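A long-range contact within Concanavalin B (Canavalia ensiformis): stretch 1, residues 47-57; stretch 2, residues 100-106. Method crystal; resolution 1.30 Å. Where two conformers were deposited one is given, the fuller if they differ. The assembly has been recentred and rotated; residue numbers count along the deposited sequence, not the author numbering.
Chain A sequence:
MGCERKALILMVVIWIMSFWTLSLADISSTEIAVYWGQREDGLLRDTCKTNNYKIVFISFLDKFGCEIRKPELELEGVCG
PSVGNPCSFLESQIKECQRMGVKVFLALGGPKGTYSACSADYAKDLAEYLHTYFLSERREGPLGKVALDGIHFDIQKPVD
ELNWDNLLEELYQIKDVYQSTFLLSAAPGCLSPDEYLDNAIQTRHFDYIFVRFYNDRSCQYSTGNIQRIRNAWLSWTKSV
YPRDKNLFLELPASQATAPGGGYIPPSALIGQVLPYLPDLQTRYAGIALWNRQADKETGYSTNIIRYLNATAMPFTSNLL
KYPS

Stretch 1, residues 47-57: TCKTNNYKIVF
Stretch 2 100-106: MGVKVFL

Two neighbouring parallel strands, Ile-55 to Phe-57 and Lys-103 to Leu-106, cross at -22° with axes 4.7 Å apart. Ile-55 pairs with Lys-103, Val-56 with Val-104 and Phe-57 with Phe-105 (CA–CA 4.6, 5.0 and 4.8 Å), all with extended phi/psi. Hydrogen bonds run from Lys-103 N to Lys-54 O (2.9 Å), Val-56 N to Lys-103 O (2.9 Å) and Phe-105 N to Val-56 O (2.8 Å), so Val-56 bonds through both its amide and its carbonyl.

Ile-55, Phe-57, Lys-103 and Phe-105 share one face. Ile-55 (m, t) brings CG2 to 3.9 Å from Phe-105 CD1. Both phenylalanines take chi1 m, with chi2 -62° and 50°; their planes stand at 89°, centroids 5.8 Å apart, the edge of Phe-57 toward the face of Phe-105.

On the other face beta-branched valines suit the extended backbone: Val-56 and Val-104 are t. Val-102, also t, precedes its strand and sets CG1 3.8 Å from Val-56 CG2 and 4.1 Å from Cys-48 SG. Met-100 (p, t, t) reaches the helix, its CE a tight 3.1 Å from Cys-48 CB. Gly-101, at phi/psi 92/12, turns where a CB would jam against the preceding carbonyl. Lys-54 NZ and Lys-103 NZ, 2.5 Å apart, are like charges, not hydrogen-bonded.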

# COMPACT_ATOMS: atom_id res chain seq x y z
N THR A 47 0.39 9.90 12.99
CA THR A 47 1.14 9.18 11.98
C THR A 47 1.72 10.17 10.97
O THR A 47 2.92 10.16 10.69
CB THR A 47 0.21 8.15 11.33
OG1 THR A 47 -0.14 7.19 12.33
CG2 THR A 47 0.87 7.42 10.20
N CYS A 48 0.87 11.01 10.41
CA CYS A 48 1.33 11.96 9.41
C CYS A 48 2.34 12.95 9.96
O CYS A 48 3.34 13.28 9.31
CB CYS A 48 0.11 12.71 8.84
SG CYS A 48 -0.91 11.63 7.82
N LYS A 49 2.07 13.43 11.16
CA LYS A 49 2.89 14.50 11.73
C LYS A 49 4.28 14.05 12.15
O LYS A 49 5.12 14.89 12.46
CB LYS A 49 2.20 15.20 12.90
CG LYS A 49 1.09 16.09 12.44
CD LYS A 49 0.40 16.84 13.54
CE LYS A 49 -0.72 17.68 12.98
NZ LYS A 49 -0.11 18.91 12.45
N THR A 50 4.54 12.74 12.15
CA THR A 50 5.90 12.29 12.37
C THR A 50 6.87 12.79 11.31
O THR A 50 8.08 12.87 11.55
CB THR A 50 6.05 10.76 12.35
OG1 THR A 50 5.72 10.24 11.05
CG2 THR A 50 5.23 10.09 13.41
N ASN A 51 6.35 13.04 10.12
CA ASN A 51 7.17 13.34 8.96
C ASN A 51 7.97 12.14 8.47
O ASN A 51 8.85 12.31 7.63
CB ASN A 51 8.11 14.53 9.20
CG ASN A 51 7.53 15.82 8.70
OD1 ASN A 51 7.97 16.38 7.70
ND2 ASN A 51 6.50 16.27 9.38
N ASN A 52 7.68 10.95 8.99
CA ASN A 52 8.42 9.77 8.54
C ASN A 52 7.94 9.20 7.22
O ASN A 52 8.67 8.44 6.61
CB ASN A 52 8.33 8.65 9.59
CG ASN A 52 9.18 8.92 10.81
OD1 ASN A 52 9.58 10.02 11.10
ND2 ASN A 52 9.45 7.86 11.54
N TYR A 53 6.71 9.56 6.84
CA TYR A 53 6.01 8.87 5.78
C TYR A 53 5.62 9.81 4.65
O TYR A 53 5.11 10.92 4.87
CB TYR A 53 4.74 8.24 6.34
CG TYR A 53 4.95 7.45 7.61
CD1 TYR A 53 5.71 6.28 7.62
CD2 TYR A 53 4.41 7.88 8.81
CE1 TYR A 53 5.89 5.55 8.77
CE2 TYR A 53 4.57 7.14 9.96
CZ TYR A 53 5.30 5.98 9.94
OH TYR A 53 5.40 5.21 11.08
N LYS A 54 5.85 9.36 3.44
CA LYS A 54 5.33 10.01 2.26
C LYS A 54 3.94 9.55 1.84
O LYS A 54 3.24 10.29 1.17
CB LYS A 54 6.29 9.84 1.08
CG LYS A 54 5.98 10.65 -0.16
CD LYS A 54 6.91 11.81 -0.43
CE LYS A 54 6.53 12.46 -1.75
NZ LYS A 54 6.03 11.45 -2.74
N ILE A 55 3.60 8.33 2.22
CA ILE A 55 2.34 7.70 1.85
C ILE A 55 1.78 7.00 3.10
O ILE A 55 2.51 6.28 3.77
CB ILE A 55 2.56 6.66 0.73
CG1 ILE A 55 3.04 7.33 -0.55
CG2 ILE A 55 1.31 5.83 0.54
CD1 ILE A 55 3.55 6.36 -1.59
N VAL A 56 0.49 7.19 3.33
CA VAL A 56 -0.23 6.42 4.33
C VAL A 56 -1.38 5.71 3.63
O VAL A 56 -2.19 6.33 2.93
CB VAL A 56 -0.76 7.32 5.46
CG1 VAL A 56 -1.58 6.52 6.45
CG2 VAL A 56 0.38 8.01 6.15
N PHE A 57 -1.45 4.40 3.83
CA PHE A 57 -2.54 3.58 3.33
C PHE A 57 -3.59 3.42 4.43
O PHE A 57 -3.32 2.79 5.46
CB PHE A 57 -2.08 2.16 2.98
CG PHE A 57 -0.96 2.07 1.98
CD1 PHE A 57 -1.10 2.54 0.69
CD2 PHE A 57 0.21 1.43 2.33
CE1 PHE A 57 -0.08 2.37 -0.21
CE2 PHE A 57 1.21 1.24 1.41
CZ PHE A 57 1.09 1.74 0.14
N MET A 100 0.31 18.75 4.44
CA MET A 100 1.73 18.69 4.74
C MET A 100 2.50 17.75 3.82
O MET A 100 3.65 17.44 4.06
CB MET A 100 1.97 18.41 6.22
CG MET A 100 1.51 17.07 6.71
SD MET A 100 2.06 16.81 8.41
CE MET A 100 0.81 15.73 9.03
N GLY A 101 1.88 17.35 2.72
CA GLY A 101 2.58 16.65 1.67
C GLY A 101 2.56 15.15 1.77
O GLY A 101 3.30 14.49 1.07
N VAL A 102 1.72 14.60 2.64
CA VAL A 102 1.61 13.16 2.76
C VAL A 102 0.48 12.71 1.84
O VAL A 102 -0.61 13.27 1.85
CB VAL A 102 1.30 12.73 4.21
CG1 VAL A 102 1.12 11.24 4.31
CG2 VAL A 102 2.37 13.23 5.16
N LYS A 103 0.75 11.69 1.03
CA LYS A 103 -0.29 11.13 0.18
C LYS A 103 -1.08 10.12 0.98
O LYS A 103 -0.50 9.25 1.61
CB LYS A 103 0.34 10.47 -1.03
CG LYS A 103 1.06 11.42 -1.95
CD LYS A 103 1.57 10.72 -3.18
CE LYS A 103 2.31 11.68 -4.09
NZ LYS A 103 3.68 11.83 -3.60
N VAL A 104 -2.41 10.23 0.96
CA VAL A 104 -3.25 9.33 1.70
C VAL A 104 -4.02 8.49 0.69
O VAL A 104 -4.76 9.02 -0.15
CB VAL A 104 -4.21 10.11 2.61
CG1 VAL A 104 -5.11 9.18 3.39
CG2 VAL A 104 -3.45 11.04 3.55
N PHE A 105 -3.82 7.19 0.76
CA PHE A 105 -4.48 6.26 -0.13
C PHE A 105 -5.54 5.49 0.64
O PHE A 105 -5.42 5.32 1.86
CB PHE A 105 -3.48 5.21 -0.64
CG PHE A 105 -2.54 5.63 -1.73
CD1 PHE A 105 -1.79 6.74 -1.70
CD2 PHE A 105 -2.38 4.81 -2.81
CE1 PHE A 105 -0.89 7.04 -2.70
CE2 PHE A 105 -1.48 5.10 -3.82
CZ PHE A 105 -0.70 6.21 -3.74
N LEU A 106 -6.56 4.99 -0.07
CA LEU A 106 -7.41 3.94 0.46
C LEU A 106 -6.90 2.59 -0.01
O LEU A 106 -6.74 2.39 -1.21
CB LEU A 106 -8.87 4.12 0.01
CG LEU A 106 -9.83 3.09 0.56
CD1 LEU A 106 -10.00 3.18 2.05
CD2 LEU A 106 -11.16 3.20 -0.16